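Local coordinates for outer membrane protein OMP121 (PDB 5FQ8), which is a TonB-dependent receptor of the bacterial outer membrane that probably transports a nutrient across it through a plugged beta-barrel, at residues G445-Q450 with F503-S508; V487-S492 with I513-M518; A608-R613 with V626-A631. All blocks are in the same frame, centred on the assembly; numbering follows the deposited sequence.

The three contacts lie on the same side of the chain's centre. Contacts 1 and 2 join directly, their centres about 15 Å apart: strand 446-469 neighbours strand 472-495 in the barrel wall, and E449 N lies 3.0 Å from S492 O, a probable hydrogen bond. Contact 3 belongs to a connection further along the chain; its nearest atoms are about 6 Å from contact 2 and about 13 Å from contact 1. All three reach the second subunit, where contact 1 of one copy meets Q516 of contact 2 and Y629 of contact 3 of the other. Contact 3 alone holds a metal ligand, A631 of the magnesium site, while the M518 side chain is about 13 Å from a bound KR0 lipid.

Contact 1 of 3, residues G445-Q450 with F503-S508; sequences GQYSEQ and FNLKNS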
# COMPACT_ATOMS: atom_id res chain seq x y z
N GLY B 445 6.77 -3.29 12.23
CA GLY B 445 7.04 -3.69 10.87
C GLY B 445 6.47 -2.73 9.86
O GLY B 445 5.52 -2.01 10.11
N GLN B 446 7.07 -2.73 8.68
CA GLN B 446 6.62 -1.88 7.60
C GLN B 446 7.27 -2.38 6.33
O GLN B 446 8.38 -2.89 6.36
CB GLN B 446 6.96 -0.43 7.86
CG GLN B 446 6.55 0.51 6.78
CD GLN B 446 7.04 1.90 7.04
OE1 GLN B 446 8.01 2.09 7.76
NE2 GLN B 446 6.36 2.88 6.48
N TYR B 447 6.56 -2.24 5.22
CA TYR B 447 7.09 -2.66 3.93
C TYR B 447 6.45 -1.81 2.85
O TYR B 447 5.23 -1.76 2.75
CB TYR B 447 6.81 -4.13 3.67
CG TYR B 447 7.19 -4.53 2.27
CD1 TYR B 447 8.51 -4.72 1.94
CD2 TYR B 447 6.24 -4.68 1.28
CE1 TYR B 447 8.87 -5.08 0.66
CE2 TYR B 447 6.59 -5.04 -0.00
CZ TYR B 447 7.91 -5.24 -0.31
OH TYR B 447 8.30 -5.59 -1.58
N SER B 448 7.27 -1.17 2.03
CA SER B 448 6.74 -0.38 0.94
C SER B 448 7.46 -0.75 -0.35
O SER B 448 8.53 -1.36 -0.35
CB SER B 448 6.87 1.11 1.22
OG SER B 448 8.23 1.48 1.28
N GLU B 449 6.82 -0.42 -1.46
CA GLU B 449 7.36 -0.63 -2.78
C GLU B 449 6.89 0.52 -3.65
O GLU B 449 5.76 0.97 -3.51
CB GLU B 449 6.91 -1.97 -3.37
CG GLU B 449 7.27 -2.14 -4.83
CD GLU B 449 6.82 -3.46 -5.38
OE1 GLU B 449 7.16 -4.49 -4.78
OE2 GLU B 449 6.12 -3.46 -6.40
N GLN B 450 7.77 1.01 -4.50
CA GLN B 450 7.42 2.09 -5.41
C GLN B 450 8.02 1.80 -6.77
O GLN B 450 9.13 1.27 -6.85
CB GLN B 450 7.92 3.43 -4.87
CG GLN B 450 7.52 4.59 -5.72
CD GLN B 450 8.23 5.85 -5.33
OE1 GLN B 450 8.73 5.97 -4.22
NE2 GLN B 450 8.30 6.81 -6.24
N PHE B 503 8.30 -9.66 4.10
CA PHE B 503 8.10 -8.32 3.56
C PHE B 503 7.22 -8.44 2.32
O PHE B 503 7.72 -8.61 1.20
CB PHE B 503 9.42 -7.65 3.24
CG PHE B 503 10.27 -7.34 4.45
CD1 PHE B 503 9.71 -6.99 5.66
CD2 PHE B 503 11.65 -7.40 4.36
CE1 PHE B 503 10.50 -6.71 6.75
CE2 PHE B 503 12.44 -7.12 5.46
CZ PHE B 503 11.87 -6.78 6.65
N ASN B 504 5.91 -8.36 2.52
CA ASN B 504 4.94 -8.54 1.44
C ASN B 504 3.67 -7.78 1.78
O ASN B 504 3.25 -7.77 2.94
CB ASN B 504 4.63 -10.02 1.22
CG ASN B 504 3.91 -10.28 -0.08
OD1 ASN B 504 2.72 -10.05 -0.20
ND2 ASN B 504 4.64 -10.77 -1.06
N LEU B 505 3.06 -7.17 0.77
CA LEU B 505 1.82 -6.42 0.98
C LEU B 505 0.68 -7.26 1.53
O LEU B 505 -0.30 -6.69 1.99
CB LEU B 505 1.39 -5.79 -0.34
CG LEU B 505 2.41 -4.79 -0.86
CD1 LEU B 505 2.09 -4.36 -2.25
CD2 LEU B 505 2.42 -3.60 0.07
N LYS B 506 0.78 -8.58 1.49
CA LYS B 506 -0.21 -9.44 2.12
C LYS B 506 0.00 -9.59 3.61
O LYS B 506 -0.88 -10.12 4.28
CB LYS B 506 -0.20 -10.82 1.50
CG LYS B 506 -0.87 -10.94 0.17
CD LYS B 506 -0.72 -12.35 -0.36
CE LYS B 506 0.48 -12.49 -1.26
NZ LYS B 506 0.34 -13.67 -2.16
N ASN B 507 1.15 -9.17 4.13
CA ASN B 507 1.55 -9.55 5.49
C ASN B 507 1.05 -8.58 6.54
O ASN B 507 1.74 -8.35 7.52
CB ASN B 507 3.06 -9.68 5.56
CG ASN B 507 3.50 -10.58 6.69
OD1 ASN B 507 2.80 -11.52 7.05
ND2 ASN B 507 4.66 -10.30 7.25
N SER B 508 -0.15 -8.02 6.40
CA SER B 508 -0.65 -7.08 7.38
C SER B 508 -2.15 -7.24 7.53
O SER B 508 -2.86 -7.41 6.54
CB SER B 508 -0.33 -5.64 6.97
OG SER B 508 -1.07 -4.72 7.75
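Residues 446-450 run as an extended barrel strand, whereas 503-508 have no regular structure beyond a type I beta turn from N504 to N507, closed by N507 N to N504 O at 2.8 Å. The two backbones meet at one point rather than along a ladder: the nearest alpha carbons, those of Y447 and F503, are 5.8 Å apart. An Asx turn tightens the loop, because N504 OD1 accepts K506 N at 3.0 Å with an N-H...O angle of 165°, the donor in the carbonyl plane and on a lone pair.

Y447 carries the contact. Its CG stands anti to the backbone N (chi1 173°), which sends the ring toward the loop, and the F503-N504 peptide covers one ring face. F503 O sits 3.6 Å above the plane of the Y447 ring, over its centre; N504 N lies over that same face at 3.9 Å, shifted toward the rim. These similar heights place the peptide roughly flat above the tyrosine. F503 touches the ring through CB, 3.3 Å from Y447 CD1, while its own ring, with CG anti to the carbonyl carbon (chi1 -67°), crosses the tyrosine obliquely instead of stacking on it. On the other ortho carbon, L505 CD2 approaches Y447 CD2 at 4.2 Å.

Outside the two segments, Y447 OH makes a weak hydrogen bond to D414 OD1 on strand 398-417. L505 N is bonded to Q516 OE1 of the second subunit, so the turn is held at the subunit interface.

Between the strand and the loop themselves the evidence is for packing without a hydrogen bond between the segments: the carbonyl oxygen above the aromatic face is not placed to accept from the phenol, and the tyrosine serves as a flat platform under a peptide.

Contact 2 of 3, residues V487-S492 with I513-M518; sequences VSYQYS and IVEQHM
Strands 487-492 and 513-518 are neighbouring antiparallel strands of the TonB-dependent receptor beta-barrel. Their local directions differ by 176° and their axes approach to 4.6 Å. Y489 with H517 and Y491 with E515 form hydrogen-bonded pairs, each with two backbone bonds, and S488 with M518, Q490 with Q516 and S492 with V514 are the non-hydrogen-bonded pairs.

The Y489 side chain shows how the strands pack above the backbone. From CB, the first torsion sets CG in the crowded position between the backbone N and the carbonyl carbon (chi1 67°), which swings the ring across to the facing strand. CD2 is the first ring atom to meet it, 3.8 Å from H517 CB. CE2 comes closer to H517 CB, at 3.3 Å, and also reaches H517 CG. CZ lies 3.4 Å from H517 CB, and OH, at the tip, is still 3.6 Å from H517 CB. The result is a CH-pi contact: H517 CB stands 3.6 Å from the centroid of the Y489 ring, 28° off its normal. The imidazole, whose CG is anti to the backbone N, is near parallel to the phenol ring but slid so far along that the two hardly overlap. The backbone N of Y491 lies in plane at the edge of the Y489 ring.

Farther along this face, the CB atoms of Y491 and E515 touch, while Y491 OH turns to E493 OE1. On the opposite face, S488, Q490, S492, V514 and Q516 meet the second subunit, V514 packing on V514 of that copy, whereas M518 meets the chain of another protein. Within the ladder, S488 CB rests 3.7 Å from M518 CB, and the bond from Y491 N to E515 O, at 2.7 Å, arrives nearly along the C=O axis.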
# COMPACT_ATOMS: atom_id res chain seq x y z
N VAL B 487 7.16 12.15 -15.61
CA VAL B 487 7.50 11.23 -14.53
C VAL B 487 6.19 10.78 -13.91
O VAL B 487 5.23 11.55 -13.86
CB VAL B 487 8.45 11.88 -13.51
CG1 VAL B 487 7.92 13.20 -13.08
CG2 VAL B 487 8.65 10.99 -12.32
N SER B 488 6.14 9.52 -13.50
CA SER B 488 5.01 9.03 -12.72
C SER B 488 5.53 7.93 -11.82
O SER B 488 6.60 7.39 -12.04
CB SER B 488 3.87 8.54 -13.62
OG SER B 488 4.05 7.21 -14.07
N TYR B 489 4.78 7.64 -10.77
CA TYR B 489 5.13 6.50 -9.94
C TYR B 489 3.88 5.95 -9.30
O TYR B 489 2.80 6.53 -9.40
CB TYR B 489 6.18 6.85 -8.87
CG TYR B 489 5.74 7.80 -7.79
CD1 TYR B 489 4.94 7.38 -6.74
CD2 TYR B 489 6.14 9.12 -7.80
CE1 TYR B 489 4.54 8.24 -5.77
CE2 TYR B 489 5.75 9.98 -6.82
CZ TYR B 489 4.95 9.54 -5.81
OH TYR B 489 4.55 10.40 -4.82
N GLN B 490 4.04 4.81 -8.64
CA GLN B 490 2.97 4.15 -7.92
C GLN B 490 3.54 3.62 -6.62
O GLN B 490 4.42 2.76 -6.63
CB GLN B 490 2.36 3.01 -8.74
CG GLN B 490 1.14 2.42 -8.08
CD GLN B 490 0.78 1.10 -8.65
OE1 GLN B 490 1.53 0.52 -9.39
NE2 GLN B 490 -0.41 0.63 -8.33
N TYR B 491 3.03 4.10 -5.50
CA TYR B 491 3.54 3.73 -4.20
C TYR B 491 2.53 2.90 -3.45
O TYR B 491 1.32 3.05 -3.62
CB TYR B 491 3.89 4.98 -3.41
CG TYR B 491 4.40 4.71 -2.03
CD1 TYR B 491 5.71 4.30 -1.82
CD2 TYR B 491 3.59 4.88 -0.93
CE1 TYR B 491 6.18 4.06 -0.57
CE2 TYR B 491 4.06 4.64 0.33
CZ TYR B 491 5.36 4.24 0.50
OH TYR B 491 5.84 4.00 1.76
N SER B 492 3.01 2.00 -2.60
CA SER B 492 2.09 1.23 -1.78
C SER B 492 2.84 0.69 -0.56
O SER B 492 3.95 0.18 -0.69
CB SER B 492 1.44 0.12 -2.61
OG SER B 492 2.10 -1.10 -2.46
N ILE B 513 -1.57 1.58 2.62
CA ILE B 513 -1.48 2.96 2.19
C ILE B 513 -1.04 2.98 0.74
O ILE B 513 -0.01 2.40 0.40
CB ILE B 513 -0.51 3.74 3.09
CG1 ILE B 513 -0.87 3.51 4.54
CG2 ILE B 513 -0.55 5.21 2.77
CD1 ILE B 513 0.14 4.06 5.47
N VAL B 514 -1.81 3.63 -0.13
CA VAL B 514 -1.44 3.74 -1.53
C VAL B 514 -1.31 5.21 -1.93
O VAL B 514 -2.05 6.06 -1.44
CB VAL B 514 -2.45 3.02 -2.46
CG1 VAL B 514 -2.75 1.67 -1.93
CG2 VAL B 514 -3.70 3.80 -2.60
N GLU B 515 -0.36 5.49 -2.82
CA GLU B 515 -0.17 6.81 -3.41
C GLU B 515 0.22 6.69 -4.87
O GLU B 515 0.97 5.79 -5.25
CB GLU B 515 0.89 7.62 -2.67
CG GLU B 515 0.52 8.01 -1.26
CD GLU B 515 1.66 8.61 -0.49
OE1 GLU B 515 2.49 9.32 -1.12
OE2 GLU B 515 1.74 8.37 0.74
N GLN B 516 -0.24 7.64 -5.67
CA GLN B 516 0.00 7.66 -7.11
C GLN B 516 0.35 9.09 -7.51
O GLN B 516 -0.19 10.03 -6.93
CB GLN B 516 -1.25 7.16 -7.84
CG GLN B 516 -1.43 7.64 -9.25
CD GLN B 516 -2.85 7.46 -9.72
OE1 GLN B 516 -3.79 7.55 -8.94
NE2 GLN B 516 -3.02 7.18 -11.00
N HIS B 517 1.26 9.24 -8.47
CA HIS B 517 1.71 10.58 -8.84
C HIS B 517 2.19 10.61 -10.29
O HIS B 517 2.73 9.63 -10.78
CB HIS B 517 2.83 11.05 -7.92
CG HIS B 517 3.28 12.45 -8.18
ND1 HIS B 517 2.63 13.54 -7.67
CD2 HIS B 517 4.31 12.93 -8.91
CE1 HIS B 517 3.24 14.65 -8.07
NE2 HIS B 517 4.26 14.30 -8.83
N MET B 518 2.01 11.76 -10.94
CA MET B 518 2.45 11.93 -12.32
C MET B 518 2.60 13.41 -12.65
O MET B 518 1.72 14.20 -12.32
CB MET B 518 1.46 11.32 -13.31
CG MET B 518 1.72 11.77 -14.73
SD MET B 518 0.26 12.08 -15.67
CE MET B 518 0.87 13.21 -16.89

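Contact 3 of 3, residues A608-R613 with V626-A631; sequences AQSSNR and VNAYSA. With MG (magnesium ion), chain L.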
# COMPACT_ATOMS: atom_id res chain seq x y z
N ALA B 608 -6.05 19.23 -1.85
CA ALA B 608 -5.44 17.94 -1.58
C ALA B 608 -6.37 17.09 -0.73
O ALA B 608 -7.28 17.59 -0.09
CB ALA B 608 -4.10 18.11 -0.87
N GLN B 609 -6.15 15.79 -0.76
CA GLN B 609 -6.79 14.93 0.21
C GLN B 609 -6.35 15.37 1.59
O GLN B 609 -5.17 15.56 1.85
CB GLN B 609 -6.42 13.48 -0.02
CG GLN B 609 -7.19 12.52 0.81
CD GLN B 609 -6.50 11.20 0.93
OE1 GLN B 609 -5.30 11.11 0.74
NE2 GLN B 609 -7.25 10.17 1.25
N SER B 610 -7.31 15.55 2.49
CA SER B 610 -7.02 16.20 3.75
C SER B 610 -6.01 15.40 4.55
O SER B 610 -6.13 14.19 4.72
CB SER B 610 -8.31 16.39 4.54
OG SER B 610 -9.23 17.16 3.79
N SER B 611 -4.98 16.08 5.03
CA SER B 611 -4.06 15.49 5.99
C SER B 611 -3.52 16.59 6.88
O SER B 611 -3.61 17.78 6.56
CB SER B 611 -2.93 14.72 5.30
OG SER B 611 -2.22 15.53 4.40
N ASN B 612 -2.96 16.18 8.00
CA ASN B 612 -2.44 17.13 8.97
C ASN B 612 -1.08 16.64 9.43
O ASN B 612 -0.97 15.52 9.93
CB ASN B 612 -3.40 17.31 10.15
CG ASN B 612 -4.81 17.67 9.71
OD1 ASN B 612 -5.08 18.80 9.35
ND2 ASN B 612 -5.71 16.71 9.75
N ARG B 613 -0.05 17.45 9.26
CA ARG B 613 1.30 17.09 9.65
C ARG B 613 1.52 17.50 11.10
O ARG B 613 1.58 18.70 11.41
CB ARG B 613 2.31 17.74 8.72
CG ARG B 613 3.32 16.78 8.12
CD ARG B 613 4.05 17.38 6.91
NE ARG B 613 5.16 16.52 6.47
CZ ARG B 613 5.76 16.61 5.29
NH1 ARG B 613 5.36 17.51 4.41
NH2 ARG B 613 6.76 15.79 4.99
N VAL B 626 -15.22 8.54 6.02
CA VAL B 626 -15.44 9.75 5.25
C VAL B 626 -14.14 10.15 4.58
O VAL B 626 -13.07 10.08 5.19
CB VAL B 626 -15.95 10.89 6.15
CG1 VAL B 626 -16.15 12.14 5.34
CG2 VAL B 626 -17.21 10.46 6.84
N ASN B 627 -14.22 10.57 3.34
CA ASN B 627 -13.07 11.15 2.69
C ASN B 627 -13.22 12.65 2.71
O ASN B 627 -14.33 13.17 2.76
CB ASN B 627 -12.95 10.67 1.25
CG ASN B 627 -11.56 10.86 0.72
OD1 ASN B 627 -10.60 10.60 1.41
ND2 ASN B 627 -11.45 11.31 -0.51
N ALA B 628 -12.10 13.35 2.68
CA ALA B 628 -12.17 14.80 2.79
C ALA B 628 -11.07 15.43 1.97
O ALA B 628 -10.04 14.83 1.70
CB ALA B 628 -12.08 15.25 4.25
N TYR B 629 -11.33 16.66 1.56
CA TYR B 629 -10.40 17.46 0.79
C TYR B 629 -10.13 18.75 1.54
O TYR B 629 -10.96 19.22 2.31
CB TYR B 629 -10.96 17.71 -0.59
CG TYR B 629 -10.82 16.52 -1.50
CD1 TYR B 629 -9.65 16.29 -2.19
CD2 TYR B 629 -11.85 15.60 -1.63
CE1 TYR B 629 -9.50 15.20 -3.01
CE2 TYR B 629 -11.71 14.51 -2.44
CZ TYR B 629 -10.53 14.31 -3.14
OH TYR B 629 -10.36 13.23 -3.96
N SER B 630 -8.93 19.30 1.34
CA SER B 630 -8.49 20.49 2.04
C SER B 630 -7.90 21.47 1.04
O SER B 630 -7.44 21.08 -0.03
CB SER B 630 -7.47 20.17 3.11
OG SER B 630 -7.25 21.28 3.95
N ALA B 631 -7.92 22.75 1.38
CA ALA B 631 -7.35 23.75 0.50
C ALA B 631 -5.83 23.70 0.56
O ALA B 631 -5.25 23.70 1.65
CB ALA B 631 -7.83 25.15 0.87
MG MG L . -4.54 24.39 3.62
O HOH W 1 -4.80 22.46 4.23
O HOH W 2 -4.42 26.08 2.54
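The segments form a short antiparallel ladder: A608 and S630 are a hydrogen-bonded pair (A608 N to S630 O 2.9 Å, S630 N to A608 O 2.8 Å) and S610 N continues it to A628 O at 2.9 Å, from above that carbonyl plane. Q609, extended with CG anti to its backbone N, leans alongside A628 O and ends at N627: its NE2 gives a weak but straight bond to N627 OD1 (3.4 Å), the two amides turned 60° apart. An alanine here would remove the amide and CG, and would probably cost the weak bond to N627 OD1 and the packing beside A628 O. Strands 607-609 and 629-635 pair antiparallel within the connection between barrel strands 582-596 and 643-656, with the antiparallel pair 611-614 and 617-620 between them in the chain. S610 OG packs on A628 CB and is bonded to a polar side chain of another protein's chain, whereas Y629 OH bonds N507 OD1 of the second subunit. A631 O binds magnesium at 2.2 Å; N633 and a backbone group of that other protein also bind it. S630 OG bonds an acidic side chain of that protein and accepts from metal-bound water 1 at 2.7 Å.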